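Local coordinates for auracyanin-A (Chloroflexus aurantiacus, PDB 2AAN), which binds one copper ion as a blue copper protein and probably serves as a soluble electron acceptor for alternative complex III, at residues T20-G24 with K34-V39; E29-D33 with G127-Q133. One frame throughout, in Å; residues are numbered along the deposited sequence.

Contact 1 of 2, residues T20-G24 with K34-V39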
loop_
_atom_site.group_PDB
_atom_site.type_symbol
_atom_site.label_atom_id
_atom_site.label_comp_id
_atom_site.label_asym_id
_atom_site.label_seq_id
_atom_site.Cartn_x
_atom_site.Cartn_y
_atom_site.Cartn_z
ATOM N N THR A 20 -12.026 -9.845 1.707
ATOM C CA THR A 20 -11.678 -8.464 1.834
ATOM C C THR A 20 -10.828 -8.363 3.093
ATOM O O THR A 20 -11.126 -8.972 4.108
ATOM C CB THR A 20 -12.899 -7.543 1.959
ATOM O OG1 THR A 20 -13.628 -7.540 0.728
ATOM C CG2 THR A 20 -12.473 -6.115 2.278
ATOM N N ILE A 21 -9.769 -7.593 3.017
ATOM C CA ILE A 21 -8.997 -7.248 4.197
ATOM C C ILE A 21 -9.177 -5.748 4.426
ATOM O O ILE A 21 -8.917 -4.928 3.538
ATOM C CB ILE A 21 -7.529 -7.582 4.038
ATOM C CG1 ILE A 21 -7.343 -9.088 3.956
ATOM C CG2 ILE A 21 -6.743 -7.014 5.218
ATOM C CD1 ILE A 21 -5.969 -9.464 3.506
ATOM N N GLU A 22 -9.658 -5.403 5.618
ATOM C CA GLU A 22 -9.864 -4.008 5.992
ATOM C C GLU A 22 -8.559 -3.472 6.539
ATOM O O GLU A 22 -7.919 -4.112 7.344
ATOM C CB GLU A 22 -10.903 -3.876 7.092
ATOM C CG GLU A 22 -12.113 -4.732 6.947
ATOM C CD GLU A 22 -13.130 -4.141 6.045
ATOM O OE1 GLU A 22 -14.152 -4.824 5.833
ATOM O OE2 GLU A 22 -12.934 -3.008 5.554
ATOM N N ILE A 23 -8.165 -2.291 6.106
ATOM C CA ILE A 23 -7.000 -1.651 6.707
ATOM C C ILE A 23 -7.204 -0.177 6.614
ATOM O O ILE A 23 -7.946 0.290 5.758
ATOM C CB ILE A 23 -5.669 -2.107 6.038
ATOM C CG1 ILE A 23 -4.454 -1.551 6.768
ATOM C CG2 ILE A 23 -5.662 -1.775 4.540
ATOM C CD1 ILE A 23 -3.159 -2.177 6.332
ATOM N N GLY A 24 -6.564 0.570 7.505
ATOM C CA GLY A 24 -6.728 2.006 7.453
ATOM C C GLY A 24 -5.483 2.697 7.928
ATOM O O GLY A 24 -4.493 2.065 8.230
ATOM N N LYS A 34 -2.824 -1.662 10.740
ATOM C CA LYS A 34 -2.395 -3.034 10.778
ATOM C C LYS A 34 -1.000 -3.055 10.132
ATOM O O LYS A 34 -0.784 -2.522 9.012
ATOM C CB LYS A 34 -3.351 -3.946 9.981
ATOM C CG LYS A 34 -4.823 -3.884 10.394
ATOM C CD LYS A 34 -5.636 -4.949 9.693
ATOM C CE LYS A 34 -7.085 -4.991 10.138
ATOM N NZ LYS A 34 -7.811 -6.008 9.270
ATOM N N THR A 35 -0.065 -3.686 10.825
ATOM C CA THR A 35 1.310 -3.772 10.342
ATOM C C THR A 35 1.611 -5.152 9.818
ATOM O O THR A 35 2.696 -5.389 9.283
ATOM C CB THR A 35 2.386 -3.429 11.401
ATOM O OG1 THR A 35 2.231 -4.248 12.567
ATOM C CG2 THR A 35 2.350 -1.970 11.730
ATOM N N GLU A 36 0.635 -6.030 9.911
ATOM C CA GLU A 36 0.734 -7.217 9.145
ATOM C C GLU A 36 -0.548 -7.915 8.750
ATOM O O GLU A 36 -1.520 -7.931 9.485
ATOM C CB GLU A 36 1.733 -8.150 9.764
ATOM C CG GLU A 36 1.125 -9.056 10.751
ATOM C CD GLU A 36 1.534 -10.480 10.521
ATOM O OE1 GLU A 36 2.709 -10.704 10.198
ATOM O OE2 GLU A 36 0.676 -11.362 10.701
ATOM N N LEU A 37 -0.501 -8.451 7.546
ATOM C CA LEU A 37 -1.619 -9.143 6.899
ATOM C C LEU A 37 -1.139 -10.487 6.419
ATOM O O LEU A 37 0.003 -10.608 6.016
ATOM C CB LEU A 37 -2.108 -8.333 5.706
ATOM C CG LEU A 37 -2.465 -6.874 5.967
ATOM C CD1 LEU A 37 -2.827 -6.160 4.660
ATOM C CD2 LEU A 37 -3.595 -6.737 7.000
ATOM N N THR A 38 -1.989 -11.505 6.527
ATOM C CA THR A 38 -1.651 -12.834 6.079
ATOM C C THR A 38 -2.727 -13.297 5.131
ATOM O O THR A 38 -3.909 -13.174 5.429
ATOM C CB THR A 38 -1.568 -13.829 7.232
ATOM O OG1 THR A 38 -0.600 -13.377 8.171
ATOM C CG2 THR A 38 -1.129 -15.194 6.716
ATOM N N VAL A 39 -2.295 -13.777 3.968
ATOM C CA VAL A 39 -3.194 -14.321 2.966
ATOM C C VAL A 39 -2.546 -15.597 2.440
ATOM O O VAL A 39 -1.407 -15.910 2.815
ATOM C CB VAL A 39 -3.473 -13.318 1.816
ATOM C CG1 VAL A 39 -4.210 -12.075 2.365
ATOM C CG2 VAL A 39 -2.192 -12.902 1.091
#

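Contact 2 of 2, residues E29-D33 with G127-Q133. With CU (copper (II) ion), chain B.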
loop_
_atom_site.group_PDB
_atom_site.type_symbol
_atom_site.label_atom_id
_atom_site.label_comp_id
_atom_site.label_asym_id
_atom_site.label_seq_id
_atom_site.Cartn_x
_atom_site.Cartn_y
_atom_site.Cartn_z
ATOM N N GLU A 29 -1.930 9.492 12.361
ATOM C CA GLU A 29 -0.523 9.110 12.355
ATOM C C GLU A 29 -0.082 8.655 10.962
ATOM O O GLU A 29 -0.896 8.250 10.149
ATOM C CB GLU A 29 -0.288 7.943 13.315
ATOM C CG GLU A 29 -0.554 8.279 14.766
ATOM C CD GLU A 29 0.396 9.342 15.288
ATOM O OE1 GLU A 29 1.586 9.361 14.874
ATOM O OE2 GLU A 29 -0.045 10.160 16.121
ATOM N N LEU A 30 1.232 8.654 10.763
ATOM C CA LEU A 30 1.861 8.176 9.562
ATOM C C LEU A 30 2.126 6.667 9.762
ATOM O O LEU A 30 3.251 6.230 9.935
ATOM C CB LEU A 30 3.143 8.952 9.291
ATOM C CG LEU A 30 2.983 10.285 8.549
ATOM C CD1 LEU A 30 1.699 11.068 8.746
ATOM C CD2 LEU A 30 4.139 11.138 8.676
ATOM N N ALA A 31 1.048 5.895 9.717
ATOM C CA ALA A 31 1.065 4.478 10.069
ATOM C C ALA A 31 -0.202 3.894 9.538
ATOM O O ALA A 31 -1.254 4.564 9.548
ATOM C CB ALA A 31 1.091 4.286 11.586
ATOM N N PHE A 32 -0.105 2.647 9.104
ATOM C CA PHE A 32 -1.274 1.810 8.894
ATOM C C PHE A 32 -1.714 1.292 10.246
ATOM O O PHE A 32 -0.893 1.049 11.143
ATOM C CB PHE A 32 -0.967 0.651 7.952
ATOM C CG PHE A 32 -0.613 1.069 6.546
ATOM C CD1 PHE A 32 0.691 1.025 6.106
ATOM C CD2 PHE A 32 -1.609 1.426 5.657
ATOM C CE1 PHE A 32 1.009 1.377 4.787
ATOM C CE2 PHE A 32 -1.314 1.807 4.369
ATOM C CZ PHE A 32 0.008 1.802 3.934
ATOM N N ASP A 33 -3.004 1.069 10.382
ATOM C CA ASP A 33 -3.550 0.476 11.614
ATOM C C ASP A 33 -3.374 -1.021 11.763
ATOM O O ASP A 33 -3.769 -1.567 12.753
ATOM C CB ASP A 33 -5.008 0.865 11.853
ATOM C CG ASP A 33 -6.014 0.296 10.853
ATOM O OD1 ASP A 33 -5.730 -0.536 9.980
ATOM O OD2 ASP A 33 -7.183 0.704 11.008
ATOM N N GLY A 127 6.880 11.871 2.148
ATOM C CA GLY A 127 7.217 11.894 3.567
ATOM C C GLY A 127 6.626 10.796 4.445
ATOM O O GLY A 127 7.016 10.662 5.615
ATOM N N HIS A 128 5.681 10.006 3.949
ATOM C CA HIS A 128 5.031 8.998 4.848
ATOM C C HIS A 128 5.857 7.744 5.048
ATOM O O HIS A 128 5.906 7.208 6.153
ATOM C CB HIS A 128 3.646 8.650 4.350
ATOM C CG HIS A 128 2.705 9.791 4.446
ATOM N ND1 HIS A 128 1.344 9.644 4.325
ATOM C CD2 HIS A 128 2.933 11.110 4.665
ATOM C CE1 HIS A 128 0.771 10.832 4.459
ATOM N NE2 HIS A 128 1.713 11.733 4.692
ATOM N N TYR A 129 6.492 7.278 3.975
ATOM C CA TYR A 129 7.514 6.234 4.057
ATOM C C TYR A 129 8.776 6.955 4.471
ATOM O O TYR A 129 9.029 8.066 3.972
ATOM C CB TYR A 129 7.678 5.509 2.690
ATOM C CG TYR A 129 8.764 4.450 2.721
ATOM C CD1 TYR A 129 8.489 3.174 3.201
ATOM C CD2 TYR A 129 10.079 4.768 2.432
ATOM C CE1 TYR A 129 9.457 2.220 3.318
ATOM C CE2 TYR A 129 11.097 3.798 2.552
ATOM C CZ TYR A 129 10.775 2.521 2.978
ATOM O OH TYR A 129 11.726 1.517 3.098
ATOM N N PRO A 130 9.620 6.338 5.315
ATOM C CA PRO A 130 9.665 4.954 5.813
ATOM C C PRO A 130 8.826 4.624 7.025
ATOM O O PRO A 130 8.719 3.464 7.365
ATOM C CB PRO A 130 11.152 4.792 6.173
ATOM C CG PRO A 130 11.500 6.141 6.705
ATOM C CD PRO A 130 10.783 7.098 5.800
ATOM N N LEU A 131 8.160 5.583 7.655
ATOM C CA LEU A 131 7.351 5.193 8.796
ATOM C C LEU A 131 6.155 4.346 8.396
ATOM O O LEU A 131 5.784 3.403 9.081
ATOM C CB LEU A 131 6.850 6.417 9.564
ATOM C CG LEU A 131 7.859 7.073 10.503
ATOM C CD1 LEU A 131 7.272 8.404 10.933
ATOM C CD2 LEU A 131 8.130 6.191 11.691
ATOM N N MET A 132 5.509 4.718 7.306
ATOM C CA MET A 132 4.237 4.121 6.984
ATOM C C MET A 132 4.491 2.888 6.126
ATOM O O MET A 132 4.577 2.931 4.882
ATOM C CB MET A 132 3.346 5.176 6.342
ATOM C CG MET A 132 1.889 4.763 6.304
ATOM S SD MET A 132 0.790 6.114 5.979
ATOM C CE MET A 132 -0.725 5.167 5.714
ATOM N N GLN A 133 4.619 1.767 6.809
ATOM C CA GLN A 133 4.872 0.502 6.151
ATOM C C GLN A 133 4.355 -0.668 6.972
ATOM O O GLN A 133 4.148 -0.572 8.188
ATOM C CB GLN A 133 6.373 0.316 5.876
ATOM C CG GLN A 133 7.264 0.380 7.104
ATOM C CD GLN A 133 8.663 -0.098 6.837
ATOM O OE1 GLN A 133 8.891 -1.296 6.575
ATOM N NE2 GLN A 133 9.635 0.833 6.919
HETATM CU CU CU B . 0.339 7.909 3.741
HETATM O O HOH W 1 4.615 4.177 11.407
HETATM O O HOH W 2 2.428 1.347 9.409
#

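Contact 1 of 2, residues T20-G24 with K34-V39
The cupredoxin fold is a beta sandwich, and this contact illustrates how the two sheets of such a sandwich meet along one margin. Strand 19-24 is the outer strand of one sheet and 36-39 that of the other. The axes of segments 20-24 and 36-39 run antiparallel at 173° but approach only to 9.5 Å, too far for backbone pairing, so side chains have to bridge the gap. Lys-34, just ahead of the second strand, is the polar clasp. Its extended chain reaches across so that NZ donates a hydrogen bond to Glu-22 O at 2.7 Å, while its own carbonyl lies over Ile-23, with Lys-34 O 3.6 Å from Ile-23 CD1. That same carbonyl is hydrogen-bonded to the hydroxyl of Tyr-121 on strand 117-122. Thr-35 and Glu-36 turn away, and from here the strand alternates in the usual beta manner. Leu-37 points inward between two isoleucines, its CD2 lying 3.6 Å from Ile-21 CG2 and its CD1 4.3 Å from Ile-23 CD1. Behind it, Tyr-121 and Leu-136 continue the apolar interior. Thr-38 faces outward again, and Val-39 returns to the core. Its CG1 makes the closest apolar contact between the two segments, 3.3 Å from Ile-21 CD1.

Contact 2 of 2, residues E29-D33 with G127-Q133
This is a loop-to-loop contact at the copper end of the sandwich, where 29-33, on the connection between strands 19-24 and 36-39, lies against the ligand-bearing loop 127-133 that leads into strand 133-138. Neither backbone makes a direct hydrogen bond to the other, although Ala-31 CA and Met-132 CA come within 4.4 Å; water does part of the joining instead. One water donates to both Leu-30 O (2.9 Å) and Leu-131 O (2.7 Å). A second accepts from Phe-32 N and donates to Gln-133 O, each at 2.9 Å. An inverse gamma turn pivots on Leu-30, closed by a weak bond from Ala-31 N to Glu-29 O (3.1 Å). The Leu-30 side chain covers one face of the His-128 imidazole in a CH-pi contact, with Leu-30 CG 4.2 Å from the ring centroid. Met-132 meets the chain just beyond: its CG packs 3.7 Å from Ala-31 N, and its methyl CE lies over the Phe-32 ring, 3.8 Å from the centroid, in a CH-pi contact, while its SD, 4.9 Å from the same centroid, adds a Met-aromatic contact. Trp-60 and Tyr-121 meet the same phenyl ring edge-to-face. Within the second loop, Met-132 N donates to His-128 O at 2.8 Å, linking the two ligand residues through the backbone. Around the metal, His-128 ND1 binds copper at 2.1 Å and Met-132 SD stands 2.9 Å from it. His-58 and Cys-123 complete the set, the two-histidine, cysteine and distant methionine site of a type 1 blue copper centre.

From the N terminus the chain first runs along 20-24, then turns through a nine-residue connection into 34-39, so that contact 1 closes a short loop from sheet to sheet. Residues 29-33 lie inside that loop, yet their partner 127-133 comes nearly a hundred residues later; contact 2 therefore crosses contact 1 and does not nest within it. The two meet directly: a probable hydrogen bond joins Gly-24 O to Asp-33 N at 2.8 Å, and Ile-23 CD1 packs 3.9 Å from Phe-32 CB. One early connection thus shows a general principle, fastening the sheets together while reaching the copper loop near the C terminus.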